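Nitroreductase family protein (Lactobacillus plantarum, PDB 4QLX) uses FMN and probably NADH to reduce the enone 10-oxo-11-octadecenoate to 10-oxooctadecanoate, a step in bacterial saturation of polyunsaturated fatty acids. Local coordinates at residues Q40-E45 against R160-D165. Numbering follows the deposited sequence.
Sequences QKMIAE and RAHGYD
M42 lies over one face of the H162 imidazole while E45 meets the same ring at its edge, so the histidine is fixed in two directions. The first is a CH-pi contact in which M42 CG stands 3.5 Å from the ring centroid and only 5° off the normal. M42 SD follows over that face, 4.0 Å from the centroid, and also reaches the edge of the Y164 ring at CD2 (4.1 Å), making a Met-aromatic contact with each ring. At the imidazole edge, H162 NE2 donates to E45 OE1 across a very short 2.5 Å, with an N-H...O angle of 157°; the carboxylate is turned 49° from the ring plane. With CG anti to its carbonyl carbon and the chain extended beyond, E45 carries OE1 to NE2, while OE2 accepts from N9. H162 ND1 bonds to E38, whose other carboxylate oxygen takes the Y164 hydroxyl, so both imidazole nitrogens are engaged, possibly favouring a protonated ring. A leucine at H162 would probably leave the buried OE1 of E45 without this donor and deprive M42 of its aromatic face. H162 and Y164 flank G163, whose positive phi marks the Schellman motif ending helix 137-161. The contact thus joins helix 36-46 to the turn leading into strand 165-169, with V158 of helix 137-161 packing against M42 and E45.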
loop_
_atom_site.group_PDB
_atom_site.type_symbol
_atom_site.label_atom_id
_atom_site.label_comp_id
_atom_site.label_asym_id
_atom_site.label_seq_id
_atom_site.Cartn_x
_atom_site.Cartn_y
_atom_site.Cartn_z
ATOM N N GLN A 40 -16.149 -2.406 9.621
ATOM C CA GLN A 40 -16.656 -1.719 8.427
ATOM C C GLN A 40 -16.052 -0.334 8.316
ATOM O O GLN A 40 -15.757 0.141 7.219
ATOM C CB GLN A 40 -18.183 -1.599 8.464
ATOM C CG GLN A 40 -18.916 -2.902 8.330
ATOM C CD GLN A 40 -20.425 -2.710 8.221
ATOM O OE1 GLN A 40 -21.038 -1.925 8.963
ATOM N NE2 GLN A 40 -21.027 -3.429 7.297
ATOM N N LYS A 41 -15.909 0.324 9.462
ATOM C CA LYS A 41 -15.278 1.632 9.527
ATOM C C LYS A 41 -13.814 1.589 9.053
ATOM O O LYS A 41 -13.387 2.439 8.274
ATOM C CB LYS A 41 -15.352 2.181 10.951
ATOM C CG LYS A 41 -15.513 3.683 11.013
ATOM C CD LYS A 41 -16.836 4.091 10.362
ATOM C CE LYS A 41 -16.789 5.517 9.839
ATOM N NZ LYS A 41 -17.938 5.801 8.919
ATOM N N MET A 42 -13.061 0.590 9.517
ATOM C CA MET A 42 -11.654 0.435 9.137
ATOM C C MET A 42 -11.495 0.124 7.656
ATOM O O MET A 42 -10.594 0.648 6.995
ATOM C CB MET A 42 -10.982 -0.662 9.985
ATOM C CG MET A 42 -10.867 -0.289 11.446
ATOM S SD MET A 42 -9.846 -1.413 12.435
ATOM C CE MET A 42 -10.776 -2.926 12.319
ATOM N N ILE A 43 -12.374 -0.726 7.133
ATOM C CA ILE A 43 -12.369 -1.041 5.711
ATOM C C ILE A 43 -12.686 0.204 4.861
ATOM O O ILE A 43 -12.022 0.463 3.859
ATOM C CB ILE A 43 -13.363 -2.169 5.391
ATOM C CG1 ILE A 43 -12.811 -3.503 5.914
ATOM C CG2 ILE A 43 -13.627 -2.254 3.876
ATOM C CD1 ILE A 43 -13.835 -4.631 5.954
ATOM N N ALA A 44 -13.686 0.982 5.260
ATOM C CA ALA A 44 -13.996 2.231 4.553
ATOM C C ALA A 44 -12.808 3.198 4.610
ATOM O O ALA A 44 -12.454 3.816 3.616
ATOM C CB ALA A 44 -15.253 2.882 5.141
ATOM N N GLU A 45 -12.166 3.304 5.768
ATOM C CA GLU A 45 -10.987 4.163 5.901
ATOM C C GLU A 45 -9.829 3.730 4.984
ATOM O O GLU A 45 -9.189 4.567 4.336
ATOM C CB GLU A 45 -10.542 4.198 7.359
ATOM C CG GLU A 45 -11.466 5.046 8.231
ATOM C CD GLU A 45 -11.269 4.837 9.728
ATOM O OE1 GLU A 45 -10.481 3.946 10.131
ATOM O OE2 GLU A 45 -11.919 5.566 10.511
ATOM N N ARG A 160 -3.639 -0.246 13.038
ATOM C CA ARG A 160 -2.818 0.333 14.100
ATOM C C ARG A 160 -3.355 1.682 14.571
ATOM O O ARG A 160 -3.352 1.970 15.764
ATOM C CB ARG A 160 -1.354 0.464 13.643
ATOM C CG ARG A 160 -0.574 -0.840 13.805
ATOM C CD ARG A 160 0.910 -0.735 13.420
ATOM N NE ARG A 160 1.630 0.357 14.080
ATOM C CZ ARG A 160 1.970 0.385 15.369
ATOM N NH1 ARG A 160 1.636 -0.613 16.192
ATOM N NH2 ARG A 160 2.633 1.434 15.842
ATOM N N ALA A 161 -3.842 2.499 13.641
ATOM C CA ALA A 161 -4.460 3.764 14.000
ATOM C C ALA A 161 -5.678 3.575 14.902
ATOM O O ALA A 161 -6.052 4.489 15.641
ATOM C CB ALA A 161 -4.856 4.540 12.740
ATOM N N HIS A 162 -6.296 2.394 14.834
ATOM C CA HIS A 162 -7.408 2.058 15.728
ATOM C C HIS A 162 -6.943 1.392 17.035
ATOM O O HIS A 162 -7.763 0.988 17.868
ATOM C CB HIS A 162 -8.411 1.160 15.007
ATOM C CG HIS A 162 -9.299 1.906 14.062
ATOM N ND1 HIS A 162 -10.661 2.019 14.253
ATOM C CD2 HIS A 162 -9.018 2.598 12.930
ATOM C CE1 HIS A 162 -11.179 2.743 13.276
ATOM N NE2 HIS A 162 -10.206 3.103 12.459
ATOM N N GLY A 163 -5.629 1.276 17.221
ATOM C CA GLY A 163 -5.118 0.680 18.441
ATOM C C GLY A 163 -4.920 -0.825 18.366
ATOM O O GLY A 163 -4.611 -1.460 19.369
ATOM N N TYR A 164 -5.086 -1.391 17.171
ATOM C CA TYR A 164 -4.898 -2.815 16.958
ATOM C C TYR A 164 -3.543 -3.113 16.325
ATOM O O TYR A 164 -2.647 -2.266 16.311
ATOM C CB TYR A 164 -6.027 -3.372 16.081
ATOM C CG TYR A 164 -7.382 -3.162 16.723
ATOM C CD1 TYR A 164 -7.647 -3.664 17.993
ATOM C CD2 TYR A 164 -8.388 -2.460 16.073
ATOM C CE1 TYR A 164 -8.868 -3.465 18.606
ATOM C CE2 TYR A 164 -9.623 -2.257 16.677
ATOM C CZ TYR A 164 -9.855 -2.775 17.946
ATOM O OH TYR A 164 -11.071 -2.592 18.562
ATOM N N ASP A 165 -3.407 -4.325 15.811
ATOM C CA ASP A 165 -2.246 -4.715 15.029
ATOM C C ASP A 165 -2.696 -5.738 14.023
ATOM O O ASP A 165 -3.861 -6.131 14.028
ATOM C CB ASP A 165 -1.129 -5.260 15.917
ATOM C CG ASP A 165 -0.276 -4.155 16.493
ATOM O OD1 ASP A 165 0.478 -3.516 15.711
ATOM O OD2 ASP A 165 -0.375 -3.898 17.710
#